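Local coordinates for Non-structural polyprotein (Sindbis virus, PDB 4GUA) that probably cleaves the alphavirus non-structural polyprotein through its nsP2 cysteine protease region, and joins this to the macro domain and zinc-binding domain of nsP3, at residues K169-Q174 with A294-V299; E351-C356 with A447-S452; Y541-G546 with S598-L603. All blocks are in the same frame, centred on the assembly; numbering follows the deposited sequence.

Contact 1: K169-Q174 with A294-V299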
loop_
_atom_site.group_PDB
_atom_site.type_symbol
_atom_site.label_atom_id
_atom_site.label_comp_id
_atom_site.label_asym_id
_atom_site.label_seq_id
_atom_site.Cartn_x
_atom_site.Cartn_y
_atom_site.Cartn_z
ATOM N N LYS A 169 -18.079 -16.807 15.652
ATOM C CA LYS A 169 -19.398 -16.672 15.039
ATOM C C LYS A 169 -19.860 -15.214 14.967
ATOM O O LYS A 169 -20.439 -14.802 13.965
ATOM C CB LYS A 169 -20.430 -17.502 15.805
ATOM N N LYS A 170 -19.587 -14.431 16.011
ATOM C CA LYS A 170 -19.968 -13.016 16.022
ATOM C C LYS A 170 -19.375 -12.311 14.803
ATOM O O LYS A 170 -20.017 -11.457 14.191
ATOM C CB LYS A 170 -19.493 -12.328 17.316
ATOM C CG LYS A 170 -19.798 -10.812 17.400
ATOM C CD LYS A 170 -18.642 -9.967 18.019
ATOM C CE LYS A 170 -17.453 -9.726 17.040
ATOM N NZ LYS A 170 -16.666 -8.485 17.362
ATOM N N PHE A 171 -18.153 -12.695 14.448
ATOM C CA PHE A 171 -17.437 -12.077 13.335
ATOM C C PHE A 171 -17.940 -12.570 11.983
ATOM O O PHE A 171 -18.189 -11.770 11.082
ATOM C CB PHE A 171 -15.931 -12.332 13.469
ATOM C CG PHE A 171 -15.103 -11.643 12.424
ATOM C CD1 PHE A 171 -15.371 -10.340 12.054
ATOM C CD2 PHE A 171 -14.048 -12.301 11.816
ATOM C CE1 PHE A 171 -14.607 -9.707 11.089
ATOM C CE2 PHE A 171 -13.280 -11.673 10.851
ATOM C CZ PHE A 171 -13.558 -10.376 10.487
ATOM N N LEU A 172 -18.099 -13.880 11.839
ATOM C CA LEU A 172 -18.559 -14.443 10.574
ATOM C C LEU A 172 -19.972 -13.972 10.229
ATOM O O LEU A 172 -20.335 -13.903 9.052
ATOM C CB LEU A 172 -18.485 -15.973 10.595
ATOM C CG LEU A 172 -17.075 -16.571 10.489
ATOM C CD1 LEU A 172 -17.114 -18.088 10.462
ATOM C CD2 LEU A 172 -16.368 -16.056 9.253
ATOM N N ASN A 173 -20.771 -13.654 11.246
ATOM C CA ASN A 173 -22.126 -13.161 11.007
ATOM C C ASN A 173 -22.143 -11.773 10.375
ATOM O O ASN A 173 -23.173 -11.333 9.870
ATOM C CB ASN A 173 -22.951 -13.164 12.297
ATOM C CG ASN A 173 -23.425 -14.553 12.680
ATOM O OD1 ASN A 173 -23.389 -15.476 11.865
ATOM N ND2 ASN A 173 -23.868 -14.711 13.924
ATOM N N GLN A 174 -21.003 -11.092 10.386
ATOM C CA GLN A 174 -20.911 -9.788 9.745
ATOM C C GLN A 174 -20.768 -9.918 8.233
ATOM O O GLN A 174 -20.722 -8.917 7.516
ATOM C CB GLN A 174 -19.756 -8.971 10.317
ATOM C CG GLN A 174 -19.957 -8.583 11.761
ATOM C CD GLN A 174 -20.373 -7.131 11.880
ATOM O OE1 GLN A 174 -21.537 -6.831 12.158
ATOM N NE2 GLN A 174 -19.435 -6.220 11.633
ATOM N N ALA A 294 -10.074 -5.383 10.265
ATOM C CA ALA A 294 -10.856 -5.478 11.484
ATOM C C ALA A 294 -10.065 -6.241 12.532
ATOM O O ALA A 294 -9.273 -7.122 12.201
ATOM C CB ALA A 294 -12.166 -6.178 11.209
ATOM N N ARG A 295 -10.275 -5.896 13.797
ATOM C CA ARG A 295 -9.724 -6.678 14.889
ATOM C C ARG A 295 -10.886 -7.013 15.814
ATOM O O ARG A 295 -11.089 -6.368 16.831
ATOM C CB ARG A 295 -8.560 -5.949 15.596
ATOM C CG ARG A 295 -7.966 -6.741 16.762
ATOM C CD ARG A 295 -6.555 -6.325 17.175
ATOM N NE ARG A 295 -6.435 -4.925 17.558
ATOM C CZ ARG A 295 -6.645 -4.455 18.786
ATOM N NH1 ARG A 295 -7.006 -5.271 19.771
ATOM N NH2 ARG A 295 -6.505 -3.155 19.034
ATOM N N PRO A 296 -11.656 -8.052 15.448
ATOM C CA PRO A 296 -12.834 -8.440 16.220
ATOM C C PRO A 296 -12.438 -9.085 17.529
ATOM O O PRO A 296 -11.251 -9.239 17.800
ATOM C CB PRO A 296 -13.534 -9.468 15.320
ATOM C CG PRO A 296 -12.617 -9.736 14.165
ATOM C CD PRO A 296 -11.315 -9.062 14.433
ATOM N N ASP A 297 -13.432 -9.463 18.321
ATOM C CA ASP A 297 -13.196 -9.991 19.653
ATOM C C ASP A 297 -12.577 -11.387 19.596
ATOM O O ASP A 297 -12.049 -11.874 20.593
ATOM C CB ASP A 297 -14.519 -10.027 20.430
ATOM C CG ASP A 297 -14.319 -10.153 21.932
ATOM O OD1 ASP A 297 -13.286 -9.672 22.445
ATOM O OD2 ASP A 297 -15.201 -10.740 22.599
ATOM N N CYS A 298 -12.600 -12.013 18.423
ATOM C CA CYS A 298 -12.170 -13.406 18.297
ATOM C C CYS A 298 -10.678 -13.564 18.016
ATOM O O CYS A 298 -10.209 -14.670 17.756
ATOM C CB CYS A 298 -12.974 -14.134 17.219
ATOM S SG CYS A 298 -12.785 -13.476 15.558
ATOM N N VAL A 299 -9.940 -12.459 18.044
ATOM C CA VAL A 299 -8.491 -12.514 17.903
ATOM C C VAL A 299 -7.857 -13.109 19.160
ATOM O O VAL A 299 -8.432 -13.047 20.242
ATOM C CB VAL A 299 -7.896 -11.116 17.642
ATOM C CG1 VAL A 299 -8.413 -10.563 16.330
ATOM C CG2 VAL A 299 -8.222 -10.167 18.779
#
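F171, on the short helix 169-172, and P296, in the loop leaving strand 288-294, bring their backbones to 6.5 Å from CA to CA, and from P296 the loop folds into a type I beta turn that ends at V299. The F171 ring carries the contact. F171 CG is anti to the backbone N (chi1 -176°), beside the carbonyl carbon, and P296 CG lies almost over the centre of the ring. That carbon is 3.5 Å from the F171 ring centroid and only 9° off the ring normal, a CH-pi contact in which one proline corner meets the face squarely. A294 and C298 approach the ring obliquely. At the start of the loop A294 CB comes to 4.3 Å from F171 CE1; within the turn C298 SG is 3.9 Å from F171 CB, its nearest atom, and makes a Cys sulfur-aromatic contact with the ring. One residue before F171, the long arm of K170 bends at chi2 and chi3, and its NZ comes to 3.5 Å from D297 N and 3.9 Å from P296 CB, without a hydrogen bond. K170 NZ stays 5.9 Å from D297 OD2, so any attraction between these opposite charges would be long-range, on the outer margin of an otherwise buried, apolar contact. The strand order of the seven-stranded sheet, with antiparallel strand 305-312 slotted in beside edge strand 288-294, is that of a methyltransferase-like fold. Helix 169-172 comes just before the first strand of that sheet, 179-183. The contact thus packs this helix against the turn that links the last two strands, with Y306 of strand 305-312 and F226 of strand 224-227 also meeting F171.

Contact 2: E351-C356 with A447-S452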
loop_
_atom_site.group_PDB
_atom_site.type_symbol
_atom_site.label_atom_id
_atom_site.label_comp_id
_atom_site.label_asym_id
_atom_site.label_seq_id
_atom_site.Cartn_x
_atom_site.Cartn_y
_atom_site.Cartn_z
ATOM N N GLU A 351 -33.512 14.569 -1.888
ATOM C CA GLU A 351 -33.882 15.581 -0.903
ATOM C C GLU A 351 -32.902 16.754 -0.865
ATOM O O GLU A 351 -31.890 16.765 -1.565
ATOM C CB GLU A 351 -33.929 14.946 0.491
ATOM C CG GLU A 351 -34.744 13.662 0.588
ATOM C CD GLU A 351 -36.200 13.910 0.938
ATOM O OE1 GLU A 351 -36.557 15.067 1.254
ATOM O OE2 GLU A 351 -36.990 12.942 0.899
ATOM N N ASN A 352 -33.230 17.750 -0.048
ATOM C CA ASN A 352 -32.333 18.867 0.210
ATOM C C ASN A 352 -31.208 18.419 1.133
ATOM O O ASN A 352 -31.455 17.935 2.239
ATOM C CB ASN A 352 -33.102 20.026 0.849
ATOM C CG ASN A 352 -32.212 21.213 1.168
ATOM O OD1 ASN A 352 -31.037 21.239 0.797
ATOM N ND2 ASN A 352 -32.766 22.196 1.870
ATOM N N ILE A 353 -29.971 18.585 0.682
ATOM C CA ILE A 353 -28.826 18.061 1.415
ATOM C C ILE A 353 -28.677 18.714 2.788
ATOM O O ILE A 353 -28.102 18.121 3.703
ATOM C CB ILE A 353 -27.515 18.233 0.610
ATOM C CG1 ILE A 353 -26.451 17.256 1.108
ATOM C CG2 ILE A 353 -27.017 19.673 0.682
ATOM C CD1 ILE A 353 -25.168 17.284 0.298
ATOM N N ALA A 354 -29.209 19.922 2.943
ATOM C CA ALA A 354 -29.124 20.621 4.223
ATOM C C ALA A 354 -29.781 19.811 5.333
ATOM O O ALA A 354 -29.442 19.957 6.511
ATOM C CB ALA A 354 -29.771 21.991 4.123
ATOM N N ASP A 355 -30.712 18.946 4.953
ATOM C CA ASP A 355 -31.458 18.157 5.925
ATOM C C ASP A 355 -30.832 16.780 6.182
ATOM O O ASP A 355 -31.411 15.949 6.885
ATOM C CB ASP A 355 -32.922 18.018 5.482
ATOM C CG ASP A 355 -33.719 19.311 5.666
ATOM O OD1 ASP A 355 -33.555 19.967 6.719
ATOM O OD2 ASP A 355 -34.511 19.665 4.762
ATOM N N CYS A 356 -29.654 16.539 5.618
ATOM C CA CYS A 356 -29.027 15.223 5.709
ATOM C C CYS A 356 -28.838 14.739 7.153
ATOM O O CYS A 356 -28.595 15.532 8.068
ATOM C CB CYS A 356 -27.681 15.220 4.973
ATOM S SG CYS A 356 -26.399 16.274 5.687
ATOM N N ALA A 447 -22.665 12.749 3.384
ATOM C CA ALA A 447 -23.530 13.226 2.314
ATOM C C ALA A 447 -22.679 14.046 1.379
ATOM O O ALA A 447 -21.964 14.943 1.821
ATOM C CB ALA A 447 -24.654 14.076 2.868
ATOM N N ILE A 448 -22.761 13.749 0.087
ATOM C CA ILE A 448 -21.910 14.415 -0.885
ATOM C C ILE A 448 -22.647 14.650 -2.205
ATOM O O ILE A 448 -23.424 13.806 -2.650
ATOM C CB ILE A 448 -20.648 13.568 -1.109
ATOM C CG1 ILE A 448 -19.770 14.159 -2.201
ATOM C CG2 ILE A 448 -21.027 12.138 -1.456
ATOM C CD1 ILE A 448 -18.435 13.469 -2.303
ATOM N N PRO A 449 -22.417 15.811 -2.831
ATOM C CA PRO A 449 -22.975 16.107 -4.150
ATOM C C PRO A 449 -21.991 15.720 -5.241
ATOM O O PRO A 449 -20.878 15.314 -4.915
ATOM C CB PRO A 449 -23.132 17.623 -4.103
ATOM C CG PRO A 449 -21.955 18.061 -3.312
ATOM C CD PRO A 449 -21.725 16.984 -2.271
ATOM N N LEU A 450 -22.360 15.870 -6.507
ATOM C CA LEU A 450 -21.417 15.578 -7.572
ATOM C C LEU A 450 -20.690 16.862 -7.919
ATOM O O LEU A 450 -21.271 17.779 -8.492
ATOM C CB LEU A 450 -22.122 15.015 -8.805
ATOM C CG LEU A 450 -22.824 13.666 -8.646
ATOM C CD1 LEU A 450 -23.344 13.178 -9.991
ATOM C CD2 LEU A 450 -21.897 12.637 -8.036
ATOM N N LEU A 451 -19.408 16.913 -7.585
ATOM C CA LEU A 451 -18.623 18.117 -7.784
ATOM C C LEU A 451 -18.502 18.458 -9.260
ATOM O O LEU A 451 -18.411 17.574 -10.115
ATOM C CB LEU A 451 -17.236 17.946 -7.163
ATOM C CG LEU A 451 -17.233 17.676 -5.653
ATOM C CD1 LEU A 451 -15.819 17.493 -5.128
ATOM C CD2 LEU A 451 -17.922 18.805 -4.896
ATOM N N SER A 452 -18.528 19.756 -9.543
ATOM C CA SER A 452 -18.291 20.289 -10.884
ATOM C C SER A 452 -19.327 19.870 -11.912
ATOM O O SER A 452 -19.026 19.854 -13.103
ATOM C CB SER A 452 -16.908 19.866 -11.397
ATOM O OG SER A 452 -15.865 20.343 -10.569
#
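I353 CD1 touches P449 CD, 4.3 Å away, and no aromatic ring is involved; the flat group with a defined partner is the N352 carboxamide, whose OD1 receives the A354 N-H from above the carbonyl plane, 3.1 Å from N to OD1. This Asx turn leads into the 3-10 segment 353-355, and I353 and C356 both reach A447, the main partner on the other segment. The A447 methyl touches both: its CB is 4.1 Å from I353 CG1 and 3.9 Å from C356 CB, with C356 SG at 4.0 Å from the same carbon. I353 CG1 is anti to the backbone N (chi1 -159°), on the side facing strand 445-448. That strand is central in the macro domain sheet, between 360-364 and 480-484, and V361 and Y484 extend the same apolar cluster. In macro domains the loop after this strand commonly helps bind ADP-ribose phosphates; here S452 N makes a weak hydrogen bond to a buffer molecule. Dispersion and burial alone join these two segments, while three backbone N-H groups of 351-356, those of A354, D355 and C356, are bonded within their own segment.

Contact 3: Y541-G546 with S598-L603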
loop_
_atom_site.group_PDB
_atom_site.type_symbol
_atom_site.label_atom_id
_atom_site.label_comp_id
_atom_site.label_asym_id
_atom_site.label_seq_id
_atom_site.Cartn_x
_atom_site.Cartn_y
_atom_site.Cartn_z
ATOM N N TYR A 541 4.718 2.313 -6.561
ATOM C CA TYR A 541 5.859 2.919 -5.876
ATOM C C TYR A 541 7.057 1.979 -5.908
ATOM O O TYR A 541 6.920 0.778 -5.703
ATOM C CB TYR A 541 5.509 3.232 -4.412
ATOM C CG TYR A 541 4.184 3.936 -4.212
ATOM C CD1 TYR A 541 4.096 5.319 -4.293
ATOM C CD2 TYR A 541 3.030 3.222 -3.921
ATOM C CE1 TYR A 541 2.891 5.970 -4.105
ATOM C CE2 TYR A 541 1.816 3.867 -3.729
ATOM C CZ TYR A 541 1.753 5.239 -3.822
ATOM O OH TYR A 541 0.554 5.889 -3.633
ATOM N N SER A 542 8.236 2.516 -6.169
ATOM C CA SER A 542 9.439 1.697 -6.134
ATOM C C SER A 542 10.691 2.532 -5.884
ATOM O O SER A 542 10.732 3.718 -6.213
ATOM C CB SER A 542 9.584 0.932 -7.450
ATOM O OG SER A 542 10.602 -0.041 -7.346
ATOM N N TYR A 543 11.709 1.913 -5.293
ATOM C CA TYR A 543 13.028 2.537 -5.219
ATOM C C TYR A 543 13.923 2.142 -6.403
ATOM O O TYR A 543 15.014 2.688 -6.565
ATOM C CB TYR A 543 13.729 2.171 -3.916
ATOM C CG TYR A 543 13.221 2.915 -2.703
ATOM C CD1 TYR A 543 13.640 4.212 -2.444
ATOM C CD2 TYR A 543 12.357 2.312 -1.797
ATOM C CE1 TYR A 543 13.200 4.887 -1.343
ATOM C CE2 TYR A 543 11.913 2.983 -0.692
ATOM C CZ TYR A 543 12.340 4.273 -0.465
ATOM O OH TYR A 543 11.907 4.967 0.641
ATOM N N PHE A 544 13.475 1.177 -7.206
ATOM C CA PHE A 544 14.230 0.743 -8.374
ATOM C C PHE A 544 15.617 0.244 -8.010
ATOM O O PHE A 544 16.553 0.369 -8.799
ATOM C CB PHE A 544 14.333 1.872 -9.403
ATOM C CG PHE A 544 13.029 2.207 -10.034
ATOM C CD1 PHE A 544 12.584 1.496 -11.134
ATOM C CD2 PHE A 544 12.221 3.199 -9.503
ATOM C CE1 PHE A 544 11.362 1.780 -11.711
ATOM C CE2 PHE A 544 10.998 3.492 -10.075
ATOM C CZ PHE A 544 10.566 2.780 -11.179
ATOM N N GLU A 545 15.755 -0.311 -6.812
ATOM C CA GLU A 545 17.021 -0.915 -6.428
ATOM C C GLU A 545 17.354 -2.038 -7.409
ATOM O O GLU A 545 16.468 -2.766 -7.850
ATOM C CB GLU A 545 16.966 -1.437 -4.990
ATOM C CG GLU A 545 16.093 -2.660 -4.776
ATOM C CD GLU A 545 14.680 -2.327 -4.301
ATOM O OE1 GLU A 545 14.178 -1.226 -4.603
ATOM O OE2 GLU A 545 14.067 -3.182 -3.622
ATOM N N GLY A 546 18.629 -2.165 -7.760
ATOM C CA GLY A 546 19.051 -3.137 -8.752
ATOM C C GLY A 546 19.093 -2.547 -10.152
ATOM O O GLY A 546 19.474 -3.219 -11.111
ATOM N N SER A 598 10.018 7.068 1.935
ATOM C CA SER A 598 8.993 6.270 1.277
ATOM C C SER A 598 9.321 6.123 -0.207
ATOM O O SER A 598 9.914 7.020 -0.811
ATOM C CB SER A 598 7.627 6.930 1.427
ATOM O OG SER A 598 7.252 7.021 2.789
ATOM N N PRO A 599 8.944 4.982 -0.798
ATOM C CA PRO A 599 9.209 4.739 -2.220
ATOM C C PRO A 599 8.555 5.777 -3.129
ATOM O O PRO A 599 7.360 6.030 -2.997
ATOM C CB PRO A 599 8.593 3.358 -2.459
ATOM C CG PRO A 599 7.638 3.150 -1.342
ATOM C CD PRO A 599 8.230 3.859 -0.173
ATOM N N PRO A 600 9.333 6.370 -4.048
ATOM C CA PRO A 600 8.749 7.383 -4.933
ATOM C C PRO A 600 7.704 6.739 -5.821
ATOM O O PRO A 600 7.851 5.564 -6.159
ATOM C CB PRO A 600 9.927 7.865 -5.780
ATOM C CG PRO A 600 11.147 7.205 -5.254
ATOM C CD PRO A 600 10.800 6.309 -4.121
ATOM N N LYS A 601 6.670 7.478 -6.204
ATOM C CA LYS A 601 5.687 6.906 -7.103
ATOM C C LYS A 601 6.296 6.737 -8.490
ATOM O O LYS A 601 7.027 7.601 -8.972
ATOM C CB LYS A 601 4.382 7.716 -7.131
ATOM C CG LYS A 601 4.477 9.141 -7.575
ATOM C CD LYS A 601 3.096 9.787 -7.504
ATOM C CE LYS A 601 2.767 10.301 -6.126
ATOM N NZ LYS A 601 2.752 11.796 -6.114
ATOM N N THR A 602 5.988 5.602 -9.113
ATOM C CA THR A 602 6.503 5.253 -10.431
ATOM C C THR A 602 5.665 5.797 -11.580
ATOM O O THR A 602 6.098 5.772 -12.727
ATOM C CB THR A 602 6.518 3.724 -10.609
ATOM O OG1 THR A 602 5.180 3.228 -10.504
ATOM C CG2 THR A 602 7.369 3.058 -9.545
ATOM N N LEU A 603 4.464 6.278 -11.287
ATOM C CA LEU A 603 3.550 6.677 -12.344
ATOM C C LEU A 603 2.743 7.919 -11.963
ATOM O O LEU A 603 1.522 7.860 -11.847
ATOM C CB LEU A 603 2.609 5.512 -12.639
ATOM C CG LEU A 603 1.938 5.507 -14.004
ATOM C CD1 LEU A 603 2.966 5.180 -15.085
ATOM C CD2 LEU A 603 0.780 4.518 -14.018
#
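Y543 lies against P599 and P600 where two extended loops of the nsP3 zinc-binding domain run 84° apart, the second passing through P599, P600 and K601 in a polyproline II-like conformation, the first containing an ST turn at S542. The tight part is centred on this pair of CH-pi contacts. P599 CA is 3.8 Å from the Y543 ring centroid and P600 CD 4.2 Å from it, both over one face and displaced toward the rim. A single backbone hydrogen bond locks the crossing: S542 N donates to P600 O at 3.1 Å, nearly along the C=O axis, next to a lone beta bridge between Y541 and K601. Y541 is well packed too, its CB 3.7 Å from P599 CB and its CD1 3.7 Å from K601 CB. On the other side of the backbone of 541-544, T602 CG2 packs at once against S542 CB (3.7 Å) and F544 CZ (3.6 Å). In the ST turn S542 OG accepts from F544 N at an angle of 158°; S542 CB lies over one face of the F544 ring. T602 OG1 is satisfied outside the segments by W520 O, and the Y543 hydroxyl by S597 OG.

The looser side is the outer rim of P599 and the outer part of K601, whose chain leads away after crossing Y541 obliquely. Neighbours T69 and N151, which touch Y543 and S598, belong to the protease region, so this crossing sits where the zinc-binding domain meets the protease. K601 comes shortly before zinc ligands C605 and C607; its chain bends at chi3 (84°), and NZ hydrogen-bonds to P656 O.

The three contacts occupy separate parts of the polyprotein, their centres 34 to 39 Å apart, and follow one another in series along the chain. Contacts 1 and 2 are both buried and each sets a short helical segment or turn against the end of a sheet strand, an edge strand in contact 1 and a central one in contact 2. Neither uses hydrogen bonds between its segments: contact 1 relies on an aromatic face, contact 2 on aliphatic side chains and a cysteine around an alanine methyl. Contact 3, nearest the chain centre yet only partly buried, joins loops without regular strands and adds a backbone hydrogen bond to its proline-aromatic packing.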